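Local coordinates for AvrRxo1-ORF1 (Xanthomonas oryzae pv. oryzicola, PDB 4Z8T), which is a type III effector with a polynucleotide kinase-like domain that probably binds nucleotide and transfers phosphate, and that pairs with the partner protein AvrRxo1-ORF2, at residues L284-I289 against Y317-S323; V194-Q198 against K309-L314; D7-G13 against R22-L26. All coordinates share one frame; numbering follows the deposited sequence.

Contact 1: L284-I289 against Y317-S323; sequences LADKVI and YSGKSWS
A type II beta turn from Tyr317 to Lys320, followed by the N-terminus of helix 322-331, meets the loop 284-289 through a single beta bridge, the antiparallel, non-hydrogen-bonded pair Val288 and Ser321. Two nearly straight bonds tie the turn to Ile289: Gly319 N to Ile289 O (2.7 Å) and Ile289 N to Lys320 O (2.8 Å). The second of these and Trp322 N to Lys287 O (2.9 Å) frame the bridge. Trp322 N is also the first helix amide; the next, Ser323 N, bonds to Ala285 O on a lone pair in the carbonyl plane. Ser321 is the N-cap, its OG bound to the amide of Ala324 and to a water.

The Trp322 ring is wedged beneath the loop. Ile289 lies over one face, with CG1 offset toward the rim and Ile289 CD1 4.0 Å from Trp322 CE3, while Leu284 O comes in at the ring edge, 3.1 Å from Trp322 CD1. The chi1 of Leu284 (-168°) turns CG away from N and lays the side chain near Trp322 CD1 and NE1. Amides that open a helix have no acceptor within it, and loop carbonyls supply two here, consistent with the loop holding this helix end and its buried indole in place.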
# COMPACT_ATOMS: atom_id res chain seq x y z
N LEU A 284 -8.03 9.49 3.08
CA LEU A 284 -7.44 10.59 2.32
C LEU A 284 -8.35 11.81 2.33
O LEU A 284 -7.90 12.94 2.11
CB LEU A 284 -7.15 10.16 0.88
CG LEU A 284 -6.27 11.10 0.06
CD1 LEU A 284 -4.86 11.17 0.63
CD2 LEU A 284 -6.24 10.67 -1.40
N ALA A 285 -9.63 11.59 2.58
CA ALA A 285 -10.61 12.67 2.62
C ALA A 285 -10.27 13.70 3.69
O ALA A 285 -10.53 14.90 3.52
CB ALA A 285 -12.00 12.12 2.84
N ASP A 286 -9.67 13.24 4.78
CA ASP A 286 -9.38 14.11 5.92
C ASP A 286 -7.98 14.71 5.90
O ASP A 286 -7.65 15.57 6.73
CB ASP A 286 -9.61 13.36 7.24
CG ASP A 286 -11.06 12.94 7.43
OD1 ASP A 286 -11.96 13.70 7.02
OD2 ASP A 286 -11.30 11.85 8.00
N LYS A 287 -7.14 14.27 4.97
CA LYS A 287 -5.79 14.81 4.82
C LYS A 287 -5.82 16.31 4.54
O LYS A 287 -6.53 16.78 3.64
CB LYS A 287 -5.05 14.07 3.70
CG LYS A 287 -3.65 14.57 3.45
CD LYS A 287 -2.78 14.38 4.68
CE LYS A 287 -1.38 14.96 4.48
NZ LYS A 287 -1.38 16.44 4.36
N VAL A 288 -5.05 17.08 5.31
CA VAL A 288 -5.05 18.53 5.15
C VAL A 288 -4.04 19.01 4.12
O VAL A 288 -2.88 18.60 4.13
CB VAL A 288 -4.80 19.24 6.51
CG1 VAL A 288 -4.53 20.72 6.30
CG2 VAL A 288 -6.00 19.04 7.41
N ILE A 289 -4.49 19.89 3.23
CA ILE A 289 -3.59 20.51 2.27
C ILE A 289 -2.72 21.53 3.00
O ILE A 289 -3.17 22.65 3.29
CB ILE A 289 -4.38 21.21 1.16
CG1 ILE A 289 -5.25 20.19 0.42
CG2 ILE A 289 -3.45 21.92 0.19
CD1 ILE A 289 -6.26 20.84 -0.53
N TYR A 317 -6.81 26.49 -1.30
CA TYR A 317 -7.47 25.67 -0.29
C TYR A 317 -6.51 25.22 0.81
O TYR A 317 -6.75 24.22 1.48
CB TYR A 317 -8.17 24.49 -0.97
CG TYR A 317 -9.23 24.96 -1.94
CD1 TYR A 317 -10.48 25.36 -1.49
CD2 TYR A 317 -8.96 25.05 -3.30
CE1 TYR A 317 -11.44 25.81 -2.36
CE2 TYR A 317 -9.93 25.51 -4.18
CZ TYR A 317 -11.16 25.88 -3.70
OH TYR A 317 -12.12 26.35 -4.57
N SER A 318 -5.44 25.98 1.01
CA SER A 318 -4.48 25.67 2.06
C SER A 318 -5.18 25.62 3.42
O SER A 318 -6.02 26.47 3.72
CB SER A 318 -3.36 26.72 2.08
OG SER A 318 -2.18 26.20 2.67
N GLY A 319 -4.87 24.60 4.22
CA GLY A 319 -5.49 24.44 5.53
C GLY A 319 -6.78 23.62 5.55
O GLY A 319 -7.28 23.27 6.63
N LYS A 320 -7.32 23.33 4.37
CA LYS A 320 -8.53 22.53 4.27
C LYS A 320 -8.19 21.07 3.94
O LYS A 320 -7.15 20.79 3.34
CB LYS A 320 -9.47 23.11 3.20
CG LYS A 320 -9.99 24.52 3.53
CD LYS A 320 -11.09 24.95 2.56
CE LYS A 320 -11.79 26.23 3.03
NZ LYS A 320 -10.85 27.39 3.13
N SER A 321 -9.07 20.16 4.35
CA SER A 321 -8.91 18.74 3.99
C SER A 321 -9.21 18.59 2.51
O SER A 321 -9.87 19.46 1.93
CB SER A 321 -9.86 17.86 4.79
OG SER A 321 -11.22 18.11 4.46
N TRP A 322 -8.78 17.49 1.90
CA TRP A 322 -9.16 17.24 0.51
C TRP A 322 -10.68 17.30 0.35
O TRP A 322 -11.18 17.85 -0.62
CB TRP A 322 -8.68 15.86 0.05
CG TRP A 322 -7.25 15.73 -0.35
CD1 TRP A 322 -6.32 14.88 0.21
CD2 TRP A 322 -6.58 16.41 -1.41
NE1 TRP A 322 -5.12 15.01 -0.44
CE2 TRP A 322 -5.25 15.94 -1.44
CE3 TRP A 322 -6.97 17.37 -2.34
CZ2 TRP A 322 -4.31 16.41 -2.35
CZ3 TRP A 322 -6.04 17.83 -3.25
CH2 TRP A 322 -4.73 17.35 -3.26
N SER A 323 -11.41 16.72 1.29
CA SER A 323 -12.87 16.68 1.20
C SER A 323 -13.46 18.09 1.25
O SER A 323 -14.28 18.46 0.42
CB SER A 323 -13.45 15.83 2.32
OG SER A 323 -14.86 15.78 2.21
O HOH W 1 -12.63 17.02 6.44

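Contact 2: V194-Q198 against K309-L314; sequences VGVLQ and KTRAAL
A bridging water donates to two backbone carbonyls at once, Leu197 O at 2.7 Å and Ala313 O at 3.1 Å, and so joins helix 189-198 to helix 304-315 by a polar bridge beside an otherwise largely apolar contact. Just next to it the methyl of Ala313 is aimed at the other helix. Its CB lies 3.5 Å from Leu197 O and also touches Gln198 CG, and having so small a side chain at this point lets the backbones come close, with Gln198 CA and Ala313 CA 5.1 Å apart.

Much of the apolar packing runs through Val194. Its CG2 stands anti to the backbone N, while CG1 takes the place between N and the carbonyl carbon (chi1 75°), and it is the CG2 branch that reaches across. There it touches Thr310 CG2 at 3.6 Å and Leu314 CG at 3.7 Å, crossing both side chains at about a right angle. Leu197 CD1 meets Leu314 CD2 more loosely, at 4.1 Å. Thr310 turns its methyl to Val194, and its OG1 bonds back to the carbonyl of Arg306 one turn earlier in its own helix.

The short segments cross at 82° with their axes 8.7 Å apart, a nearly perpendicular helix-helix packing that sets a helix of what is probably the P-loop kinase-like region against the helical C-terminal part of the chain.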
# COMPACT_ATOMS: atom_id res chain seq x y z
N VAL A 194 -6.10 16.80 -7.22
CA VAL A 194 -5.50 18.09 -7.57
C VAL A 194 -5.90 18.50 -8.99
O VAL A 194 -6.04 19.69 -9.28
CB VAL A 194 -3.98 18.15 -7.35
CG1 VAL A 194 -3.26 17.39 -8.41
CG2 VAL A 194 -3.50 19.61 -7.32
N GLY A 195 -6.15 17.52 -9.85
CA GLY A 195 -6.67 17.80 -11.18
C GLY A 195 -8.01 18.52 -11.14
O GLY A 195 -8.26 19.44 -11.92
N VAL A 196 -8.88 18.09 -10.23
CA VAL A 196 -10.18 18.72 -10.07
C VAL A 196 -10.03 20.15 -9.53
O VAL A 196 -10.69 21.07 -10.02
CB VAL A 196 -11.09 17.89 -9.17
CG1 VAL A 196 -12.35 18.68 -8.81
CG2 VAL A 196 -11.49 16.61 -9.91
N LEU A 197 -9.17 20.33 -8.54
CA LEU A 197 -8.96 21.67 -7.98
C LEU A 197 -8.39 22.65 -8.99
O LEU A 197 -8.61 23.86 -8.87
CB LEU A 197 -8.07 21.62 -6.73
CG LEU A 197 -8.65 20.92 -5.50
CD1 LEU A 197 -7.70 21.02 -4.31
CD2 LEU A 197 -10.03 21.48 -5.10
N GLN A 198 -7.66 22.15 -10.00
CA GLN A 198 -7.11 23.00 -11.06
C GLN A 198 -8.12 23.42 -12.10
O GLN A 198 -7.89 24.39 -12.83
CB GLN A 198 -5.96 22.29 -11.78
CG GLN A 198 -4.71 22.19 -10.94
CD GLN A 198 -3.64 21.36 -11.61
OE1 GLN A 198 -3.42 20.21 -11.23
NE2 GLN A 198 -2.97 21.93 -12.60
N LYS A 309 0.45 25.90 -11.93
CA LYS A 309 -1.00 25.77 -11.84
C LYS A 309 -1.42 24.84 -10.72
O LYS A 309 -2.43 25.07 -10.06
CB LYS A 309 -1.56 25.28 -13.19
CG LYS A 309 -1.40 26.32 -14.29
CD LYS A 309 -1.84 25.79 -15.65
CE LYS A 309 -1.88 26.92 -16.67
NZ LYS A 309 -2.20 26.44 -18.05
N THR A 310 -0.65 23.78 -10.49
CA THR A 310 -0.93 22.85 -9.41
C THR A 310 -0.82 23.59 -8.09
O THR A 310 -1.69 23.53 -7.24
CB THR A 310 0.05 21.67 -9.43
OG1 THR A 310 -0.11 20.94 -10.65
CG2 THR A 310 -0.17 20.75 -8.24
N ARG A 311 0.27 24.35 -7.97
CA ARG A 311 0.57 25.13 -6.79
C ARG A 311 -0.54 26.12 -6.47
O ARG A 311 -1.04 26.18 -5.35
CB ARG A 311 1.88 25.88 -7.05
CG ARG A 311 2.37 26.74 -5.94
CD ARG A 311 3.87 26.93 -6.10
NE ARG A 311 4.26 27.92 -7.11
CZ ARG A 311 4.93 27.65 -8.23
NH1 ARG A 311 5.29 26.41 -8.55
NH2 ARG A 311 5.25 28.64 -9.06
N ALA A 312 -0.94 26.89 -7.48
CA ALA A 312 -1.97 27.90 -7.28
C ALA A 312 -3.32 27.31 -6.89
O ALA A 312 -4.03 27.87 -6.06
CB ALA A 312 -2.10 28.75 -8.51
N ALA A 313 -3.67 26.18 -7.49
CA ALA A 313 -4.94 25.54 -7.17
C ALA A 313 -4.98 25.06 -5.71
O ALA A 313 -6.00 25.18 -5.04
CB ALA A 313 -5.20 24.39 -8.11
N LEU A 314 -3.86 24.49 -5.25
CA LEU A 314 -3.78 23.96 -3.89
C LEU A 314 -3.74 25.07 -2.86
O LEU A 314 -4.37 24.97 -1.82
CB LEU A 314 -2.55 23.07 -3.74
CG LEU A 314 -2.58 21.74 -4.50
CD1 LEU A 314 -1.24 21.03 -4.48
CD2 LEU A 314 -3.64 20.85 -3.87
O HOH W 2 -8.40 25.65 -6.88

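Contact 3: D7-G13 against R22-L26; sequences DEIYGLG and RWEYL
Two short helices near the N-terminus, 6-10 and 22-27, are joined by a salt-bridge network of Asp7, Glu8 and Arg22, with a tyrosine-to-carbonyl bond beyond it. Arg22 brings its guanidinium up to both acids and meets each in a different way. Asp7 OD2 sits over one face of the group, 3.3 Å from Arg22 NE and well out of its plane, so that this pair is held by charge alone and no N-H points at the oxygen. The carboxylate and guanidinium planes are 64° apart. Glu8 lies much flatter to the group, its plane only 12° from that of the guanidinium, and its OE2 takes a weak, bent hydrogen bond from Arg22 NH1 at 2.9 Å.

Beneath the charged groups Leu26 CD1 packs on Asp7 CB at 3.5 Å, and Leu26 CD2 faces the CA of Gly11. At the far end of the contact Tyr25 OH donates to Leu12 O at 2.5 Å, a short bond that lies in the carbonyl plane and also in the plane of the phenol ring. With CG anti to the backbone N (chi1 -171°), the Tyr25 ring extends across to the loop. The backbone of Leu12 is bonded also to Asn31, and the neighbouring Trp23 packs on Ala57 of AvrRxo1-ORF2.

Because Asp7 OD1 and Glu8 OE2 are only 3.0 Å apart, the positive charge of Arg22 would be expected to offset the repulsion between the two carboxylates and so favour both staying ionised side by side.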
# COMPACT_ATOMS: atom_id res chain seq x y z
N ASP A 7 -34.73 19.59 -14.18
CA ASP A 7 -35.77 18.65 -14.59
C ASP A 7 -37.06 18.94 -13.83
O ASP A 7 -38.16 18.78 -14.37
CB ASP A 7 -35.32 17.19 -14.42
CG ASP A 7 -34.83 16.88 -13.01
OD1 ASP A 7 -34.52 17.82 -12.25
OD2 ASP A 7 -34.73 15.68 -12.68
N GLU A 8 -36.92 19.40 -12.59
CA GLU A 8 -38.08 19.78 -11.79
C GLU A 8 -38.62 21.16 -12.18
O GLU A 8 -39.84 21.37 -12.23
CB GLU A 8 -37.74 19.74 -10.30
CG GLU A 8 -37.55 18.32 -9.76
CD GLU A 8 -36.24 18.14 -8.99
OE1 GLU A 8 -36.03 18.85 -7.98
OE2 GLU A 8 -35.43 17.29 -9.41
N ILE A 9 -37.72 22.10 -12.47
CA ILE A 9 -38.11 23.46 -12.86
C ILE A 9 -38.81 23.49 -14.22
O ILE A 9 -39.82 24.18 -14.40
CB ILE A 9 -36.87 24.39 -12.90
CG1 ILE A 9 -36.27 24.56 -11.50
CG2 ILE A 9 -37.21 25.74 -13.53
CD1 ILE A 9 -34.93 25.27 -11.47
N TYR A 10 -38.28 22.74 -15.18
CA TYR A 10 -38.79 22.82 -16.55
C TYR A 10 -39.66 21.63 -16.95
O TYR A 10 -40.23 21.62 -18.05
CB TYR A 10 -37.63 23.03 -17.54
CG TYR A 10 -36.94 24.36 -17.32
CD1 TYR A 10 -37.55 25.56 -17.67
CD2 TYR A 10 -35.68 24.42 -16.73
CE1 TYR A 10 -36.92 26.77 -17.45
CE2 TYR A 10 -35.05 25.62 -16.52
CZ TYR A 10 -35.68 26.79 -16.88
OH TYR A 10 -35.04 27.99 -16.66
N GLY A 11 -39.79 20.66 -16.06
CA GLY A 11 -40.68 19.53 -16.32
C GLY A 11 -42.13 19.96 -16.18
O GLY A 11 -42.43 20.90 -15.44
N LEU A 12 -43.02 19.28 -16.89
CA LEU A 12 -44.44 19.61 -16.83
C LEU A 12 -45.24 18.58 -16.05
O LEU A 12 -45.23 17.40 -16.39
CB LEU A 12 -45.02 19.75 -18.24
CG LEU A 12 -44.67 21.04 -18.97
CD1 LEU A 12 -45.25 21.04 -20.38
CD2 LEU A 12 -45.14 22.25 -18.18
N GLY A 13 -45.93 19.04 -15.01
CA GLY A 13 -46.94 18.25 -14.34
C GLY A 13 -46.53 17.50 -13.08
O GLY A 13 -45.57 17.87 -12.39
N ARG A 22 -39.34 8.47 -13.36
CA ARG A 22 -39.11 9.88 -13.61
C ARG A 22 -38.27 10.03 -14.87
O ARG A 22 -38.21 11.12 -15.45
CB ARG A 22 -38.41 10.53 -12.42
CG ARG A 22 -37.35 11.55 -12.80
CD ARG A 22 -37.56 12.87 -12.08
NE ARG A 22 -36.40 13.24 -11.27
CZ ARG A 22 -36.42 14.17 -10.32
NH1 ARG A 22 -35.32 14.45 -9.64
NH2 ARG A 22 -37.55 14.83 -10.06
N TRP A 23 -37.61 8.96 -15.30
CA TRP A 23 -36.83 9.05 -16.52
C TRP A 23 -37.67 8.91 -17.79
O TRP A 23 -37.67 9.82 -18.60
CB TRP A 23 -35.58 8.15 -16.48
CG TRP A 23 -34.59 8.66 -15.45
CD1 TRP A 23 -34.62 8.43 -14.10
CD2 TRP A 23 -33.47 9.53 -15.69
NE1 TRP A 23 -33.58 9.09 -13.49
CE2 TRP A 23 -32.86 9.77 -14.43
CE3 TRP A 23 -32.92 10.12 -16.83
CZ2 TRP A 23 -31.72 10.57 -14.30
CZ3 TRP A 23 -31.79 10.92 -16.69
CH2 TRP A 23 -31.21 11.14 -15.44
N GLU A 24 -38.43 7.82 -17.94
CA GLU A 24 -39.35 7.67 -19.08
C GLU A 24 -40.31 8.84 -19.23
O GLU A 24 -40.65 9.24 -20.34
CB GLU A 24 -40.17 6.39 -18.95
CG GLU A 24 -39.48 5.13 -19.43
CD GLU A 24 -40.11 3.89 -18.84
OE1 GLU A 24 -40.50 3.94 -17.65
OE2 GLU A 24 -40.23 2.88 -19.56
N TYR A 25 -40.77 9.37 -18.10
CA TYR A 25 -41.63 10.54 -18.09
C TYR A 25 -40.89 11.69 -18.76
O TYR A 25 -41.41 12.32 -19.68
CB TYR A 25 -41.96 10.94 -16.65
CG TYR A 25 -43.01 12.02 -16.53
CD1 TYR A 25 -44.36 11.69 -16.44
CD2 TYR A 25 -42.67 13.36 -16.50
CE1 TYR A 25 -45.33 12.66 -16.33
CE2 TYR A 25 -43.63 14.35 -16.39
CZ TYR A 25 -44.96 13.99 -16.30
OH TYR A 25 -45.93 14.96 -16.19
N LEU A 26 -39.67 11.93 -18.30
CA LEU A 26 -38.84 12.99 -18.85
C LEU A 26 -38.09 12.55 -20.11
O LEU A 26 -37.66 13.39 -20.89
CB LEU A 26 -37.88 13.54 -17.79
CG LEU A 26 -38.60 14.35 -16.71
CD1 LEU A 26 -37.62 14.91 -15.70
CD2 LEU A 26 -39.41 15.48 -17.33

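In the fold
Contacts 1 and 2 belong to one helical cluster. Their centres lie 13 Å apart, helix 304-315 leads into helix 322-331, and Trp322 of contact 1 packs on both Leu197 and Leu314 of contact 2, while Ile289 also reaches Leu197. Contact 2 is the more buried and rests mainly on apolar side chains, whereas contact 1, nearer the surface, relies on backbone bonds between a loop and a helix start. Contact 3 stands apart, its centre about 37 Å from each of the others. Only partly buried, it joins N-terminal helices close in sequence through charged groups and a phenol, beside the AvrRxo1-ORF2 chain, which touches neither of the other two.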